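Local structure of alpha-galactosidase 1 (Saccharomyces cerevisiae, 3LRK) at residues A[130-135]-A[171-176]; A[241-246]-A[342-347]; A[394-399]-A[462-467]. The protein catalyses the hydrolysis of terminal, non-reducing alpha-D-galactose residues from alpha-D-galactosides, including galactose oligosaccharides, galactomannans and galactolipids. The protein carries 1 engineered substitution. All coordinates share one frame; numbering follows the deposited sequence.

Contact 1. Residues A[130-135]-A[171-176]; sequences REEEDA and SDALNK. With NAG (2-acetamido-2-deoxy-beta-D-glucopyranose), chain E.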
loop_
_atom_site.group_PDB
_atom_site.type_symbol
_atom_site.label_atom_id
_atom_site.label_comp_id
_atom_site.label_asym_id
_atom_site.label_seq_id
_atom_site.Cartn_x
_atom_site.Cartn_y
_atom_site.Cartn_z
ATOM N N ARG A 130 -19.960 20.703 -12.865
ATOM C CA ARG A 130 -21.274 21.277 -13.123
ATOM C C ARG A 130 -22.031 21.422 -11.816
ATOM O O ARG A 130 -23.260 21.483 -11.802
ATOM C CB ARG A 130 -22.044 20.389 -14.105
ATOM C CG ARG A 130 -21.308 20.214 -15.457
ATOM C CD ARG A 130 -22.017 19.198 -16.319
ATOM N NE ARG A 130 -21.312 18.887 -17.566
ATOM C CZ ARG A 130 -21.477 19.536 -18.722
ATOM N NH1 ARG A 130 -22.311 20.572 -18.821
ATOM N NH2 ARG A 130 -20.789 19.153 -19.798
ATOM N N GLU A 131 -21.281 21.515 -10.719
ATOM C CA GLU A 131 -21.862 21.408 -9.382
ATOM C C GLU A 131 -22.811 22.550 -9.069
ATOM O O GLU A 131 -23.872 22.319 -8.489
ATOM C CB GLU A 131 -20.775 21.302 -8.303
ATOM C CG GLU A 131 -19.954 20.004 -8.359
ATOM C CD GLU A 131 -18.751 20.083 -9.298
ATOM O OE1 GLU A 131 -18.617 21.083 -10.029
ATOM O OE2 GLU A 131 -17.947 19.136 -9.296
ATOM N N GLU A 132 -22.432 23.773 -9.448
ATOM C CA GLU A 132 -23.264 24.934 -9.154
ATOM C C GLU A 132 -24.656 24.819 -9.793
ATOM O O GLU A 132 -25.654 24.961 -9.085
ATOM C CB GLU A 132 -22.562 26.253 -9.510
ATOM C CG GLU A 132 -21.588 26.680 -8.386
ATOM C CD GLU A 132 -21.041 28.105 -8.484
ATOM O OE1 GLU A 132 -21.468 28.884 -9.376
ATOM O OE2 GLU A 132 -20.162 28.434 -7.645
ATOM N N GLU A 133 -24.705 24.524 -11.101
ATOM C CA GLU A 133 -25.979 24.361 -11.841
ATOM C C GLU A 133 -26.780 23.208 -11.298
ATOM O O GLU A 133 -28.014 23.262 -11.254
ATOM C CB GLU A 133 -25.792 24.000 -13.325
ATOM C CG GLU A 133 -24.815 24.725 -14.120
ATOM C CD GLU A 133 -23.421 24.187 -13.988
ATOM O OE1 GLU A 133 -22.828 24.471 -12.946
ATOM O OE2 GLU A 133 -22.915 23.541 -14.941
ATOM N N ASP A 134 -26.093 22.117 -10.970
ATOM C CA ASP A 134 -26.808 20.892 -10.617
ATOM C C ASP A 134 -27.423 20.981 -9.221
ATOM O O ASP A 134 -28.596 20.638 -9.029
ATOM C CB ASP A 134 -25.931 19.662 -10.820
ATOM C CG ASP A 134 -25.741 19.324 -12.305
ATOM O OD1 ASP A 134 -26.169 20.116 -13.165
ATOM O OD2 ASP A 134 -25.160 18.262 -12.604
ATOM N N ALA A 135 -26.645 21.490 -8.266
ATOM C CA ALA A 135 -27.181 21.841 -6.946
ATOM C C ALA A 135 -28.377 22.795 -7.070
ATOM O O ALA A 135 -29.374 22.617 -6.377
ATOM C CB ALA A 135 -26.089 22.453 -6.063
ATOM N N SER A 171 -20.755 19.883 -1.989
ATOM C CA SER A 171 -21.155 20.343 -0.651
ATOM C C SER A 171 -21.365 21.865 -0.646
ATOM O O SER A 171 -22.414 22.356 -0.195
ATOM C CB SER A 171 -20.095 19.964 0.388
ATOM O OG SER A 171 -20.530 20.270 1.706
ATOM N N ASP A 172 -20.362 22.587 -1.151
ATOM C CA ASP A 172 -20.409 24.048 -1.246
ATOM C C ASP A 172 -21.516 24.551 -2.168
ATOM O O ASP A 172 -22.218 25.514 -1.837
ATOM C CB ASP A 172 -19.064 24.609 -1.706
ATOM C CG ASP A 172 -17.968 24.448 -0.662
ATOM O OD1 ASP A 172 -18.269 24.150 0.516
ATOM O OD2 ASP A 172 -16.790 24.629 -1.029
ATOM N N ALA A 173 -21.653 23.912 -3.327
ATOM C CA ALA A 173 -22.698 24.262 -4.297
ATOM C C ALA A 173 -24.103 24.119 -3.694
ATOM O O ALA A 173 -24.958 24.963 -3.922
ATOM C CB ALA A 173 -22.561 23.407 -5.563
ATOM N N LEU A 174 -24.336 23.051 -2.942
ATOM C CA LEU A 174 -25.626 22.838 -2.277
ATOM C C LEU A 174 -25.860 23.903 -1.206
ATOM O O LEU A 174 -26.953 24.490 -1.115
ATOM C CB LEU A 174 -25.698 21.428 -1.668
ATOM C CG LEU A 174 -25.780 20.224 -2.600
ATOM C CD1 LEU A 174 -25.511 18.911 -1.839
ATOM C CD2 LEU A 174 -27.145 20.169 -3.333
ATOM N N ASN A 175 -24.821 24.185 -0.419
ATOM C CA ASN A 175 -24.917 25.251 0.567
ATOM C C ASN A 175 -25.307 26.585 -0.082
ATOM O O ASN A 175 -26.140 27.318 0.454
ATOM C CB ASN A 175 -23.601 25.387 1.351
ATOM C CG ASN A 175 -23.713 26.389 2.475
ATOM O OD1 ASN A 175 -23.507 27.582 2.274
ATOM N ND2 ASN A 175 -24.087 25.908 3.652
ATOM N N LYS A 176 -24.711 26.875 -1.240
ATOM C CA LYS A 176 -24.918 28.136 -1.972
ATOM C C LYS A 176 -26.392 28.369 -2.344
ATOM O O LYS A 176 -26.827 29.515 -2.440
ATOM C CB LYS A 176 -24.027 28.199 -3.233
ATOM C CG LYS A 176 -23.977 29.576 -3.925
ATOM C CD LYS A 176 -23.402 29.493 -5.354
ATOM C CE LYS A 176 -23.158 30.899 -5.946
ATOM N NZ LYS A 176 -23.106 30.878 -7.448
HETATM C C1 NAG E . -24.249 26.912 4.684
HETATM C C2 NAG E . -25.439 26.387 5.500
HETATM C C3 NAG E . -25.628 27.157 6.806
HETATM C C4 NAG E . -24.333 27.207 7.612
HETATM C C5 NAG E . -23.125 27.570 6.753
HETATM C C6 NAG E . -21.897 27.099 7.513
HETATM C C7 NAG E . -27.268 25.414 4.197
HETATM C C8 NAG E . -28.485 25.715 3.372
HETATM N N2 NAG E . -26.669 26.473 4.734
HETATM O O3 NAG E . -26.589 26.495 7.588
HETATM O O4 NAG E . -24.450 28.141 8.674
HETATM O O5 NAG E . -23.080 26.925 5.481
HETATM O O6 NAG E . -20.837 27.861 7.029
HETATM O O7 NAG E . -26.883 24.254 4.355
HETATM O O HOH W 1 -25.166 26.219 -6.475
#
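On the exposed side of two crossing helices a salt bridge joins Lys-176 NZ to Glu-132 OE1 at 3.2 Å, though as a hydrogen bond it is weak. Both side chains run extended beyond CG and cross obliquely, so that they meet near their ends. Deeper in, one water donates to two backbone carbonyls, Glu-132 O and Ala-173 O, each 2.9 Å from it, and so links the two helices without any side chain. The helices pack through alanines: Ala-173 CB sits 3.4 Å from Glu-131 O, and Ala-135 CB lies 3.7 Å from Ala-173 CB. Leu-174 completes the packing by laying CD2 at 3.7 Å from Ala-135 CB. With alanines at the crossing, the axes of 131-135 and 171-176 approach to 8.3 Å and cross at -48°. Of the Glu-131 side chain, only CB comes close to Ala-173; the chain bends at chi2 (87°) and OE2 turns back to Gly-129 N. Asn-175 points away from the interface and carries the N-linked NAG, with ND2 bonded to C1. Helices 131-140 and 160-177 belong to the helical layer of the TIM barrel, and Leu-174 also packs inward on Leu-146 of strand 145-149 and Tyr-183 of strand 182-185.

Contact 2. Residues A[241-246]-A[342-347]; sequences NILNKA and EIQMWS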
loop_
_atom_site.group_PDB
_atom_site.type_symbol
_atom_site.label_atom_id
_atom_site.label_comp_id
_atom_site.label_asym_id
_atom_site.label_seq_id
_atom_site.Cartn_x
_atom_site.Cartn_y
_atom_site.Cartn_z
ATOM N N ASN A 241 -18.740 -9.016 4.854
ATOM C CA ASN A 241 -17.600 -8.319 4.254
ATOM C C ASN A 241 -17.671 -6.831 4.583
ATOM O O ASN A 241 -16.667 -6.238 4.973
ATOM C CB ASN A 241 -17.552 -8.545 2.730
ATOM C CG ASN A 241 -16.503 -7.671 2.024
ATOM O OD1 ASN A 241 -16.714 -6.474 1.803
ATOM N ND2 ASN A 241 -15.391 -8.287 1.627
ATOM N N ILE A 242 -18.873 -6.256 4.461
ATOM C CA ILE A 242 -19.091 -4.821 4.658
ATOM C C ILE A 242 -19.072 -4.454 6.143
ATOM O O ILE A 242 -18.461 -3.455 6.525
ATOM C CB ILE A 242 -20.391 -4.340 3.947
ATOM C CG1 ILE A 242 -20.166 -4.345 2.423
ATOM C CG2 ILE A 242 -20.811 -2.949 4.422
ATOM C CD1 ILE A 242 -21.420 -4.193 1.607
ATOM N N LEU A 243 -19.712 -5.277 6.977
ATOM C CA LEU A 243 -19.657 -5.067 8.428
ATOM C C LEU A 243 -18.210 -5.103 8.937
ATOM O O LEU A 243 -17.816 -4.282 9.762
ATOM C CB LEU A 243 -20.501 -6.112 9.175
ATOM C CG LEU A 243 -20.553 -5.956 10.699
ATOM C CD1 LEU A 243 -21.239 -4.653 11.102
ATOM C CD2 LEU A 243 -21.255 -7.164 11.310
ATOM N N ASN A 244 -17.440 -6.067 8.455
ATOM C CA ASN A 244 -16.024 -6.193 8.827
ATOM C C ASN A 244 -15.182 -4.980 8.423
ATOM O O ASN A 244 -14.359 -4.494 9.204
ATOM C CB ASN A 244 -15.436 -7.479 8.251
ATOM C CG ASN A 244 -15.889 -8.725 9.015
ATOM O OD1 ASN A 244 -16.530 -8.633 10.062
ATOM N ND2 ASN A 244 -15.557 -9.891 8.487
ATOM N N LYS A 245 -15.385 -4.505 7.201
ATOM C CA LYS A 245 -14.790 -3.244 6.749
ATOM C C LYS A 245 -15.164 -2.049 7.645
ATOM O O LYS A 245 -14.320 -1.188 7.930
ATOM C CB LYS A 245 -15.161 -2.980 5.288
ATOM C CG LYS A 245 -14.359 -3.830 4.321
ATOM C CD LYS A 245 -14.936 -3.772 2.925
ATOM C CE LYS A 245 -14.042 -4.508 1.949
ATOM N NZ LYS A 245 -14.797 -4.741 0.683
ATOM N N ALA A 246 -16.419 -2.017 8.094
ATOM C CA ALA A 246 -16.929 -0.913 8.910
ATOM C C ALA A 246 -16.415 -0.913 10.352
ATOM O O ALA A 246 -16.385 0.134 11.004
ATOM C CB ALA A 246 -18.462 -0.917 8.894
ATOM N N GLU A 342 -17.359 -17.147 11.143
ATOM C CA GLU A 342 -16.762 -16.397 12.228
ATOM C C GLU A 342 -17.842 -15.998 13.227
ATOM O O GLU A 342 -19.021 -15.916 12.886
ATOM C CB GLU A 342 -16.009 -15.158 11.707
ATOM C CG GLU A 342 -16.870 -14.156 10.931
ATOM C CD GLU A 342 -16.050 -13.036 10.304
ATOM O OE1 GLU A 342 -15.427 -12.264 11.050
ATOM O OE2 GLU A 342 -16.034 -12.920 9.058
ATOM N N ILE A 343 -17.423 -15.757 14.458
ATOM C CA ILE A 343 -18.321 -15.295 15.511
ATOM C C ILE A 343 -17.791 -13.984 16.076
ATOM O O ILE A 343 -16.574 -13.787 16.171
ATOM C CB ILE A 343 -18.502 -16.361 16.627
ATOM C CG1 ILE A 343 -17.139 -16.808 17.192
ATOM C CG2 ILE A 343 -19.299 -17.555 16.081
ATOM C CD1 ILE A 343 -17.194 -17.422 18.598
ATOM N N GLN A 344 -18.702 -13.079 16.423
ATOM C CA GLN A 344 -18.320 -11.753 16.892
ATOM C C GLN A 344 -19.165 -11.322 18.082
ATOM O O GLN A 344 -20.333 -11.702 18.207
ATOM C CB GLN A 344 -18.441 -10.708 15.774
ATOM C CG GLN A 344 -17.820 -11.120 14.421
ATOM C CD GLN A 344 -17.834 -10.000 13.389
ATOM O OE1 GLN A 344 -18.447 -8.955 13.597
ATOM N NE2 GLN A 344 -17.159 -10.220 12.264
ATOM N N MET A 345 -18.553 -10.533 18.949
ATOM C CA MET A 345 -19.269 -9.821 19.990
ATOM C C MET A 345 -19.088 -8.323 19.786
ATOM O O MET A 345 -17.961 -7.848 19.594
ATOM C CB MET A 345 -18.740 -10.198 21.360
ATOM C CG MET A 345 -19.758 -10.047 22.456
ATOM S SD MET A 345 -19.076 -9.358 23.964
ATOM C CE MET A 345 -19.445 -7.655 23.610
ATOM N N TRP A 346 -20.196 -7.588 19.827
ATOM C CA TRP A 346 -20.166 -6.134 19.758
ATOM C C TRP A 346 -20.838 -5.563 20.998
ATOM O O TRP A 346 -21.705 -6.205 21.604
ATOM C CB TRP A 346 -20.880 -5.623 18.504
ATOM C CG TRP A 346 -20.253 -5.996 17.173
ATOM C CD1 TRP A 346 -20.110 -7.254 16.656
ATOM C CD2 TRP A 346 -19.739 -5.091 16.173
ATOM N NE1 TRP A 346 -19.521 -7.191 15.412
ATOM C CE2 TRP A 346 -19.302 -5.875 15.085
ATOM C CE3 TRP A 346 -19.615 -3.694 16.092
ATOM C CZ2 TRP A 346 -18.718 -5.315 13.939
ATOM C CZ3 TRP A 346 -19.049 -3.135 14.940
ATOM C CH2 TRP A 346 -18.603 -3.946 13.887
ATOM N N SER A 347 -20.428 -4.356 21.369
ATOM C CA SER A 347 -20.960 -3.666 22.542
ATOM C C SER A 347 -20.824 -2.171 22.318
ATOM O O SER A 347 -19.851 -1.720 21.704
ATOM C CB SER A 347 -20.208 -4.092 23.804
ATOM O OG SER A 347 -20.726 -3.447 24.955
HETATM O O HOH W 2 -17.225 -7.107 12.015
#
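Asn-244 OD1 is the best-held polar atom, gripped by two close donors. Gln-344 NE2 donates to Asn-244 OD1 at 2.8 Å, in the carbonyl plane and on a lone pair, with an N-H...O angle of 157°, and a water donates to the same OD1 at 2.6 Å. Arg-326 NH2 adds a weak third bond. The two amides are nearly coplanar, their planes 23° apart, which suits this in-plane bond. The other half of the Asn-244 amide is used as well: Asn-244 ND2 donates to Glu-342 OE2 at 3.1 Å, tip to tip, meeting the carboxylate from above its plane.

Gln-344 is the link in the chain of bonds. Gln-344 NE2 also donates to Glu-342 OE1 (2.9 Å), while Gln-344 OE1 accepts from Trp-346 NE1 at 2.7 Å, almost in the indole plane, and from the same water. These bonds fix the rotation of the amide. An alanine here, lacking the amide, would probably leave the Trp-346 N-H without this acceptor and Asn-244 OD1 without its close protein donor, loosening the tie between helix and strand. Glu-342 OE1 has a further partner in Arg-329, a nearby positive charge that would be expected to stabilise the carboxylate. Beside this polar row, Leu-243 CG, anti to its backbone N (chi1 -178°), meets Trp-346 CZ2 at 3.8 Å.

Glu-342, Gln-344 and Trp-346 alternate along strand 342-349 and present their side chains to one face of the antiparallel sheet. The arrangement is an interdomain interface of the two-domain GH27 fold, in which helix 239-246 of the catalytic TIM barrel docks against the C-terminal beta domain.

Contact 3. Residues A[394-399]-A[462-467]; sequences YDLWAN and IAFYRL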
loop_
_atom_site.group_PDB
_atom_site.type_symbol
_atom_site.label_atom_id
_atom_site.label_comp_id
_atom_site.label_asym_id
_atom_site.label_seq_id
_atom_site.Cartn_x
_atom_site.Cartn_y
_atom_site.Cartn_z
ATOM N N TYR A 394 -32.396 -7.275 28.300
ATOM C CA TYR A 394 -33.591 -7.189 27.478
ATOM C C TYR A 394 -33.311 -7.748 26.083
ATOM O O TYR A 394 -32.309 -7.390 25.458
ATOM C CB TYR A 394 -34.066 -5.743 27.372
ATOM C CG TYR A 394 -34.706 -5.193 28.624
ATOM C CD1 TYR A 394 -33.933 -4.824 29.725
ATOM C CD2 TYR A 394 -36.087 -5.024 28.701
ATOM C CE1 TYR A 394 -34.522 -4.310 30.880
ATOM C CE2 TYR A 394 -36.686 -4.507 29.852
ATOM C CZ TYR A 394 -35.898 -4.153 30.930
ATOM O OH TYR A 394 -36.479 -3.648 32.068
ATOM N N ASP A 395 -34.202 -8.617 25.610
ATOM C CA ASP A 395 -34.141 -9.167 24.252
ATOM C C ASP A 395 -34.807 -8.171 23.313
ATOM O O ASP A 395 -36.030 -7.992 23.349
ATOM C CB ASP A 395 -34.842 -10.537 24.191
ATOM C CG ASP A 395 -34.768 -11.202 22.804
ATOM O OD1 ASP A 395 -34.356 -10.551 21.815
ATOM O OD2 ASP A 395 -35.134 -12.398 22.708
ATOM N N LEU A 396 -33.998 -7.533 22.465
ATOM C CA LEU A 396 -34.502 -6.517 21.537
ATOM C C LEU A 396 -35.367 -7.098 20.412
ATOM O O LEU A 396 -36.053 -6.351 19.709
ATOM C CB LEU A 396 -33.344 -5.676 20.966
ATOM C CG LEU A 396 -32.599 -4.763 21.952
ATOM C CD1 LEU A 396 -31.260 -4.277 21.386
ATOM C CD2 LEU A 396 -33.442 -3.573 22.390
ATOM N N TRP A 397 -35.340 -8.422 20.243
ATOM C CA TRP A 397 -36.174 -9.074 19.223
ATOM C C TRP A 397 -37.504 -9.637 19.746
ATOM O O TRP A 397 -38.347 -10.090 18.970
ATOM C CB TRP A 397 -35.372 -10.094 18.403
ATOM C CG TRP A 397 -34.552 -9.381 17.361
ATOM C CD1 TRP A 397 -33.200 -9.164 17.381
ATOM C CD2 TRP A 397 -35.047 -8.736 16.178
ATOM N NE1 TRP A 397 -32.824 -8.439 16.272
ATOM C CE2 TRP A 397 -33.937 -8.163 15.519
ATOM C CE3 TRP A 397 -36.323 -8.591 15.610
ATOM C CZ2 TRP A 397 -34.061 -7.459 14.317
ATOM C CZ3 TRP A 397 -36.445 -7.893 14.409
ATOM C CH2 TRP A 397 -35.319 -7.332 13.780
ATOM N N ALA A 398 -37.691 -9.570 21.061
ATOM C CA ALA A 398 -38.965 -9.928 21.683
ATOM C C ALA A 398 -40.077 -9.000 21.200
ATOM O O ALA A 398 -39.832 -7.834 20.864
ATOM C CB ALA A 398 -38.851 -9.870 23.186
ATOM N N ASN A 399 -41.297 -9.530 21.158
ATOM C CA ASN A 399 -42.484 -8.758 20.784
ATOM C C ASN A 399 -42.441 -8.218 19.355
ATOM O O ASN A 399 -42.989 -7.154 19.072
ATOM C CB ASN A 399 -42.743 -7.613 21.779
ATOM C CG ASN A 399 -42.777 -8.081 23.224
ATOM O OD1 ASN A 399 -43.175 -9.211 23.517
ATOM N ND2 ASN A 399 -42.361 -7.209 24.136
ATOM N N ILE A 462 -28.228 -13.873 15.374
ATOM C CA ILE A 462 -27.811 -12.889 16.361
ATOM C C ILE A 462 -28.604 -12.981 17.670
ATOM O O ILE A 462 -29.804 -13.261 17.667
ATOM C CB ILE A 462 -27.869 -11.426 15.749
ATOM C CG1 ILE A 462 -27.069 -10.427 16.589
ATOM C CG2 ILE A 462 -29.317 -10.959 15.474
ATOM C CD1 ILE A 462 -26.973 -9.015 15.976
ATOM N N ALA A 463 -27.905 -12.777 18.782
ATOM C CA ALA A 463 -28.546 -12.392 20.033
ATOM C C ALA A 463 -28.297 -10.901 20.224
ATOM O O ALA A 463 -27.152 -10.452 20.364
ATOM C CB ALA A 463 -27.993 -13.199 21.209
ATOM N N PHE A 464 -29.373 -10.128 20.228
ATOM C CA PHE A 464 -29.268 -8.670 20.250
ATOM C C PHE A 464 -29.941 -8.123 21.516
ATOM O O PHE A 464 -31.165 -8.184 21.644
ATOM C CB PHE A 464 -29.909 -8.108 18.974
ATOM C CG PHE A 464 -29.449 -6.722 18.601
ATOM C CD1 PHE A 464 -28.092 -6.391 18.579
ATOM C CD2 PHE A 464 -30.379 -5.755 18.234
ATOM C CE1 PHE A 464 -27.681 -5.113 18.222
ATOM C CE2 PHE A 464 -29.971 -4.469 17.869
ATOM C CZ PHE A 464 -28.620 -4.157 17.861
ATOM N N TYR A 465 -29.134 -7.601 22.439
ATOM C CA TYR A 465 -29.624 -7.192 23.765
ATOM C C TYR A 465 -29.447 -5.724 24.114
ATOM O O TYR A 465 -28.481 -5.078 23.694
ATOM C CB TYR A 465 -28.923 -7.975 24.878
ATOM C CG TYR A 465 -28.982 -9.473 24.777
ATOM C CD1 TYR A 465 -27.808 -10.220 24.755
ATOM C CD2 TYR A 465 -30.201 -10.150 24.714
ATOM C CE1 TYR A 465 -27.835 -11.604 24.679
ATOM C CE2 TYR A 465 -30.239 -11.542 24.626
ATOM C CZ TYR A 465 -29.049 -12.256 24.615
ATOM O OH TYR A 465 -29.058 -13.625 24.532
ATOM N N ARG A 466 -30.367 -5.223 24.936
ATOM C CA ARG A 466 -30.180 -3.966 25.635
ATOM C C ARG A 466 -30.027 -4.265 27.129
ATOM O O ARG A 466 -30.883 -4.921 27.724
ATOM C CB ARG A 466 -31.347 -3.006 25.377
ATOM C CG ARG A 466 -31.101 -1.596 25.890
ATOM C CD ARG A 466 -32.119 -0.590 25.374
ATOM N NE ARG A 466 -31.791 0.747 25.862
ATOM C CZ ARG A 466 -31.869 1.865 25.146
ATOM N NH1 ARG A 466 -32.272 1.831 23.884
ATOM N NH2 ARG A 466 -31.521 3.026 25.692
ATOM N N LEU A 467 -28.918 -3.814 27.715
ATOM C CA LEU A 467 -28.677 -3.961 29.155
ATOM C C LEU A 467 -29.046 -2.689 29.900
ATOM O O LEU A 467 -28.692 -1.589 29.477
ATOM C CB LEU A 467 -27.215 -4.335 29.458
ATOM C CG LEU A 467 -26.597 -5.666 28.987
ATOM C CD1 LEU A 467 -25.522 -6.132 29.961
ATOM C CD2 LEU A 467 -27.607 -6.776 28.787
HETATM O O HOH W 3 -32.047 -11.333 20.196
#
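Leu-396 and Phe-464 are brought together by different first torsions. Leu-396 CG lies anti to its carbonyl carbon (chi1 -67°), whereas Phe-464 CG is anti to its backbone N (chi1 -159°). The chains cross obliquely, with Leu-396 CD1 3.6 Å from Phe-464 CD2, while the other methyl, CD2, rests on Arg-466 CB. Trp-397, with CG turned beside its backbone N (chi1 -79°), brings CD1 to 3.8 Å from Phe-464 CB, which lies at the indole edge.

The backbones fix this register. Tyr-394 and Arg-466 form an antiparallel hydrogen-bonded pair: Tyr-394 N donates to Arg-466 O at 2.9 Å and Arg-466 N returns a bond to Tyr-394 O at 3.0 Å. Tyr-394 O also receives a CA-H...O contact from Tyr-465, whose ring has the same oxygen in plane at its edge. Asp-395 and Tyr-465 are the following non-hydrogen-bonded pair. Past the end of strand 391-395, Leu-396 N still donates to Phe-464 O (3.0 Å), nearly along the C=O axis.

There the chain leaves the sheet through a type I turn, Asp-395 to Ala-398. Asp-395 OD1 accepts from Trp-397 N at 2.8 Å, an Asx turn, and takes a second bond from a water that accepts from Phe-464 N. This water therefore ties the turn to the strand.

Strand 461-469 runs between 391-395 and 355-361, and Leu-396 and Phe-464 both pack on Val-356 of the latter. Leu-396 also meets Ile-315 of helix 310-316, and Trp-397 NE1 bonds to Ser-281 OG of helix 273-285, placing the turn between the beta domain and helices of the barrel.

In the fold
Contacts 2 and 3 belong to one region: both reach the same antiparallel sheet, with centres 18 Å apart and nearest atoms about 7 Å apart. Helix 273-285 touches both, through Met-282 and Met-285, so the barrel meets the sheet at several points. Contact 1 stands apart within the barrel, its centre 36 Å from that of contact 2 and 43 Å from that of contact 3, across the centre of the chain. Contacts 1 and 2 each come within about 10 Å of a substrate-binding residue, between side chains: Leu-174 of Lys-147, Trp-346 of Gln-251. Contact 3 lies away from the catalytic and substrate-binding residues.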